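PDB 5ZHH: inositol-1-monophosphatase from Nostoc sp., which probably hydrolyses inositol monophosphates to free inositol and phosphate. Local coordinates for residues Ser149-Ser154 and His180-Val185; Tyr172-His177 and Met261-Leu266. All blocks are in the same frame, centred on the assembly; numbering follows the deposited sequence.

Both contacts use helix 172-181, on the same side of the chain's centre, and both are partly buried. Contact 2 takes the start and middle of the helix, contact 1 its end and the turn that follows. Their segments alternate along the chain, and their centres lie about 14 Å apart. Contact 1 joins a loop to the last turn of helix 172-181 and the turn after it, beside the five-stranded sheet, and is mostly backbone chemistry: one direct hydrogen bond, two CA-H...O contacts and carbonyls lying on side-chain carbons. Contact 2 lays an irregular C-terminal segment on the helix; it is mainly apolar, with water in place of direct hydrogen bonds. Both touch the second subunit.

Contact 1 (Ser149-Ser154 and His180-Val185); sequences SELSKS and HLTQGV
An ST turn follows the end of helix 172-181, and the loop ahead of strand 156-158 packs against it. Gln183, Thr182 and Leu151 have the most surface buried here. Thr182 is the first residue to leave helical geometry. Thr182 OG1 sits between the backbone N and the carbonyl carbon (chi1 69°) and accepts from Gly184 N at 3.0 Å. It is also hydrogen-bonded to Leu178 O. This places CG2 beside the backbone N, where it meets the other loop: Leu151 O approaches Thr182 CG2 to 3.4 Å. The side chains of Leu151 and Thr182 cross obliquely, with Leu151 CG 4.0 Å from Thr182 CG2. Leu151 CG is anti to its backbone N (chi1 -153°), which puts CG and CD1 beside Thr182 CG2. Leu151 and Leu181 both also touch Ala259 of helix 253-261.

The backbones come close at Ser152, whose CA lies 3.4 Å from Leu181 O in a CA-H...O contact. A second such contact joins Thr182 CA to Leu151 O. Gln183 points toward the loop and runs extended past the loop's carbonyl groups. Gln183 CG lies 3.3 Å from Ser152 O, and the amide end lies alongside Lys153. Gln183 OE1 and Lys153 O are both acceptors and do not bond; OE1 is hydrogen-bonded to His97 NE2 of the second subunit. One residue thus faces both the loop and the subunit interface.

Within the loop, Glu150 O is gripped twice, by Lys153 N and by Ser154 OG. Ser154 OG donates to Glu150 O at 2.8 Å, from above the carbonyl plane. The two bonds close the turn from Glu150 to Ser154. Ser154 O then accepts from Gln183 N at 2.9 Å, with the donor nearly along the C=O axis.

Contact 2 (Tyr172-His177 and Met261-Leu266); sequences YAEFCH and MQVPPL
The His177 ring has Pro264 CD over one face, 3.6 Å from the ring centroid and 14° off its normal, a CH-pi contact. At its edge, in plane, a water is hydrogen-bonded to NE2 and donates to Gln262 OE1. His177 CG is anti to the backbone N (chi1 -173°), which carries the ring out to the proline. The Tyr172 ring has Leu266 CD1 at its edge; that methyl lies 3.7 Å from Tyr172 CB.

Ala173 points into the segment. Ala173 CB meets Val263 CG1 at 3.6 Å and also touches Pro264 O. The other valine methyl, Val263 CG2, lies 3.7 Å from Glu174 CG, and these two side chains cross at about a right angle. Leu266 CD2 lies 3.8 Å from Ala173 CA and also touches Cys176 SG. No direct hydrogen bond joins the segments. A second water donates to both Ala173 O and Pro264 O and so links helix to loop.

The segment follows helix 253-261 and runs along one side of helix 172-181. Phe175 points away from it and stacks on Phe175 of the second subunit, while Leu266 also packs on Trp269 of that subunit.

Contact 1 (Ser149-Ser154 and His180-Val185)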
# COMPACT_ATOMS: atom_id res chain seq x y z
N SER A 149 -23.77 19.96 -10.84
CA SER A 149 -24.22 21.17 -11.51
C SER A 149 -24.90 22.18 -10.60
O SER A 149 -25.04 23.34 -11.00
CB SER A 149 -25.17 20.81 -12.67
OG SER A 149 -26.28 20.05 -12.23
N GLU A 150 -25.35 21.78 -9.41
CA GLU A 150 -26.02 22.67 -8.47
C GLU A 150 -25.08 23.01 -7.32
O GLU A 150 -24.47 22.11 -6.73
CB GLU A 150 -27.30 22.03 -7.93
CG GLU A 150 -28.31 21.69 -9.00
CD GLU A 150 -29.48 20.92 -8.44
OE1 GLU A 150 -30.02 21.35 -7.39
OE2 GLU A 150 -29.84 19.87 -9.01
N LEU A 151 -25.01 24.29 -6.98
CA LEU A 151 -24.16 24.71 -5.86
C LEU A 151 -24.62 24.07 -4.56
O LEU A 151 -23.79 23.65 -3.74
CB LEU A 151 -24.16 26.24 -5.77
CG LEU A 151 -22.96 26.95 -5.15
CD1 LEU A 151 -21.65 26.43 -5.71
CD2 LEU A 151 -23.08 28.45 -5.39
N SER A 152 -25.94 23.97 -4.35
CA SER A 152 -26.46 23.35 -3.13
C SER A 152 -26.06 21.89 -2.98
O SER A 152 -26.14 21.34 -1.87
CB SER A 152 -27.99 23.47 -3.09
OG SER A 152 -28.58 22.67 -4.10
N LYS A 153 -25.65 21.23 -4.06
CA LYS A 153 -25.25 19.83 -3.99
C LYS A 153 -23.74 19.66 -4.07
O LYS A 153 -23.25 18.54 -4.24
CB LYS A 153 -25.94 19.01 -5.08
CG LYS A 153 -27.46 19.01 -4.95
CD LYS A 153 -28.12 18.41 -6.18
CE LYS A 153 -29.64 18.45 -6.04
NZ LYS A 153 -30.08 17.80 -4.78
N SER A 154 -22.99 20.75 -3.99
CA SER A 154 -21.56 20.74 -4.23
C SER A 154 -20.78 20.62 -2.93
O SER A 154 -21.26 20.95 -1.85
CB SER A 154 -21.13 22.02 -4.96
OG SER A 154 -21.71 22.10 -6.25
N HIS A 180 -22.72 28.15 3.70
CA HIS A 180 -24.16 28.22 3.79
C HIS A 180 -24.85 27.74 2.52
O HIS A 180 -25.85 27.16 2.58
CB HIS A 180 -24.59 29.63 4.02
CG HIS A 180 -25.15 29.86 5.38
ND1 HIS A 180 -26.22 30.67 5.61
CD2 HIS A 180 -24.74 29.42 6.58
CE1 HIS A 180 -26.48 30.70 6.90
NE2 HIS A 180 -25.60 29.93 7.50
N LEU A 181 -24.26 28.00 1.37
CA LEU A 181 -24.82 27.65 0.10
C LEU A 181 -24.48 26.26 -0.46
O LEU A 181 -25.00 25.89 -1.46
CB LEU A 181 -24.39 28.63 -0.93
CG LEU A 181 -24.80 30.05 -0.70
CD1 LEU A 181 -24.16 30.86 -1.76
CD2 LEU A 181 -26.29 30.07 -0.85
N THR A 182 -23.60 25.52 0.15
CA THR A 182 -23.26 24.23 -0.38
C THR A 182 -23.39 23.16 0.65
O THR A 182 -23.83 23.41 1.70
CB THR A 182 -21.82 24.20 -0.87
OG1 THR A 182 -20.94 24.27 0.23
CG2 THR A 182 -21.53 25.30 -1.84
N GLN A 183 -22.95 21.96 0.32
CA GLN A 183 -22.94 20.86 1.27
C GLN A 183 -21.76 20.96 2.25
O GLN A 183 -21.70 20.25 3.16
CB GLN A 183 -22.91 19.51 0.58
CG GLN A 183 -24.13 19.23 -0.22
CD GLN A 183 -24.08 17.88 -0.87
OE1 GLN A 183 -23.05 17.30 -1.00
NE2 GLN A 183 -25.20 17.39 -1.27
N GLY A 184 -20.83 21.84 1.99
CA GLY A 184 -19.71 22.02 2.89
C GLY A 184 -18.50 22.54 2.16
O GLY A 184 -18.33 22.37 0.95
N VAL A 185 -17.62 23.20 2.91
CA VAL A 185 -16.36 23.71 2.40
C VAL A 185 -15.24 23.10 3.23
O VAL A 185 -15.15 23.35 4.44
CB VAL A 185 -16.29 25.25 2.43
CG1 VAL A 185 -14.96 25.71 1.83
CG2 VAL A 185 -17.48 25.85 1.68

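Contact 2 (Tyr172-His177 and Met261-Leu266)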
# COMPACT_ATOMS: atom_id res chain seq x y z
N TYR A 172 -12.63 35.00 4.97
CA TYR A 172 -13.58 34.44 5.92
C TYR A 172 -15.02 34.63 5.45
O TYR A 172 -15.84 33.71 5.59
CB TYR A 172 -13.42 35.08 7.30
CG TYR A 172 -12.11 34.83 7.98
CD1 TYR A 172 -11.24 33.84 7.52
CD2 TYR A 172 -11.74 35.56 9.10
CE1 TYR A 172 -10.03 33.61 8.14
CE2 TYR A 172 -10.54 35.33 9.73
CZ TYR A 172 -9.69 34.35 9.24
OH TYR A 172 -8.49 34.11 9.86
N ALA A 173 -15.34 35.82 4.94
CA ALA A 173 -16.69 36.07 4.46
C ALA A 173 -17.07 35.10 3.35
O ALA A 173 -18.19 34.57 3.33
CB ALA A 173 -16.82 37.52 3.97
N GLU A 174 -16.15 34.85 2.41
CA GLU A 174 -16.39 33.86 1.37
C GLU A 174 -16.62 32.47 1.96
O GLU A 174 -17.54 31.75 1.53
CB GLU A 174 -15.20 33.82 0.39
CG GLU A 174 -15.11 34.99 -0.59
CD GLU A 174 -14.52 36.28 0.01
OE1 GLU A 174 -14.19 36.30 1.22
OE2 GLU A 174 -14.40 37.27 -0.75
N PHE A 175 -15.80 32.07 2.93
CA PHE A 175 -15.94 30.75 3.54
C PHE A 175 -17.31 30.59 4.19
O PHE A 175 -17.98 29.57 4.01
CB PHE A 175 -14.83 30.52 4.57
CG PHE A 175 -14.96 29.22 5.31
CD1 PHE A 175 -14.43 28.05 4.78
CD2 PHE A 175 -15.61 29.17 6.54
CE1 PHE A 175 -14.54 26.85 5.46
CE2 PHE A 175 -15.72 27.97 7.23
CZ PHE A 175 -15.19 26.81 6.68
N CYS A 176 -17.76 31.61 4.93
CA CYS A 176 -19.07 31.52 5.56
C CYS A 176 -20.18 31.50 4.52
O CYS A 176 -21.11 30.69 4.63
CB CYS A 176 -19.26 32.69 6.53
SG CYS A 176 -18.07 32.74 7.88
N HIS A 177 -20.08 32.36 3.51
CA HIS A 177 -21.10 32.42 2.46
C HIS A 177 -21.23 31.08 1.74
O HIS A 177 -22.34 30.55 1.57
CB HIS A 177 -20.74 33.55 1.49
CG HIS A 177 -21.79 33.84 0.45
ND1 HIS A 177 -23.13 33.92 0.74
CD2 HIS A 177 -21.67 34.11 -0.87
CE1 HIS A 177 -23.80 34.21 -0.37
NE2 HIS A 177 -22.94 34.33 -1.36
N MET A 261 -19.03 36.88 -6.36
CA MET A 261 -19.32 38.27 -6.69
C MET A 261 -20.37 38.89 -5.77
O MET A 261 -20.63 40.09 -5.87
CB MET A 261 -19.81 38.41 -8.13
CG MET A 261 -18.79 38.03 -9.20
SD MET A 261 -17.30 39.03 -9.11
CE MET A 261 -16.22 38.02 -8.09
N GLN A 262 -21.00 38.09 -4.92
CA GLN A 262 -22.11 38.55 -4.09
C GLN A 262 -21.89 38.15 -2.64
O GLN A 262 -22.82 37.75 -1.94
CB GLN A 262 -23.43 37.99 -4.62
CG GLN A 262 -23.70 38.33 -6.08
CD GLN A 262 -24.97 37.69 -6.61
OE1 GLN A 262 -25.42 36.67 -6.08
NE2 GLN A 262 -25.54 38.26 -7.66
N VAL A 263 -20.65 38.26 -2.17
CA VAL A 263 -20.31 37.83 -0.82
C VAL A 263 -20.74 38.91 0.17
O VAL A 263 -20.27 40.05 0.09
CB VAL A 263 -18.80 37.54 -0.70
CG1 VAL A 263 -18.45 37.18 0.74
CG2 VAL A 263 -18.41 36.41 -1.65
N PRO A 264 -21.60 38.58 1.13
CA PRO A 264 -21.93 39.55 2.18
C PRO A 264 -20.74 39.71 3.11
O PRO A 264 -20.06 38.73 3.42
CB PRO A 264 -23.12 38.89 2.91
CG PRO A 264 -23.61 37.83 1.98
CD PRO A 264 -22.38 37.34 1.27
N PRO A 265 -20.47 40.92 3.59
CA PRO A 265 -19.37 41.09 4.54
C PRO A 265 -19.71 40.41 5.85
O PRO A 265 -20.87 40.12 6.15
CB PRO A 265 -19.25 42.61 4.69
CG PRO A 265 -20.59 43.13 4.35
CD PRO A 265 -21.24 42.17 3.39
N LEU A 266 -18.67 40.13 6.64
CA LEU A 266 -18.89 39.48 7.93
C LEU A 266 -19.78 40.34 8.82
O LEU A 266 -20.61 39.81 9.57
CB LEU A 266 -17.56 39.18 8.62
CG LEU A 266 -16.76 38.01 8.04
CD1 LEU A 266 -15.46 37.79 8.82
CD2 LEU A 266 -17.60 36.74 8.04
O HOH W 1 -20.31 36.17 4.20
O HOH W 2 -24.92 34.82 -3.86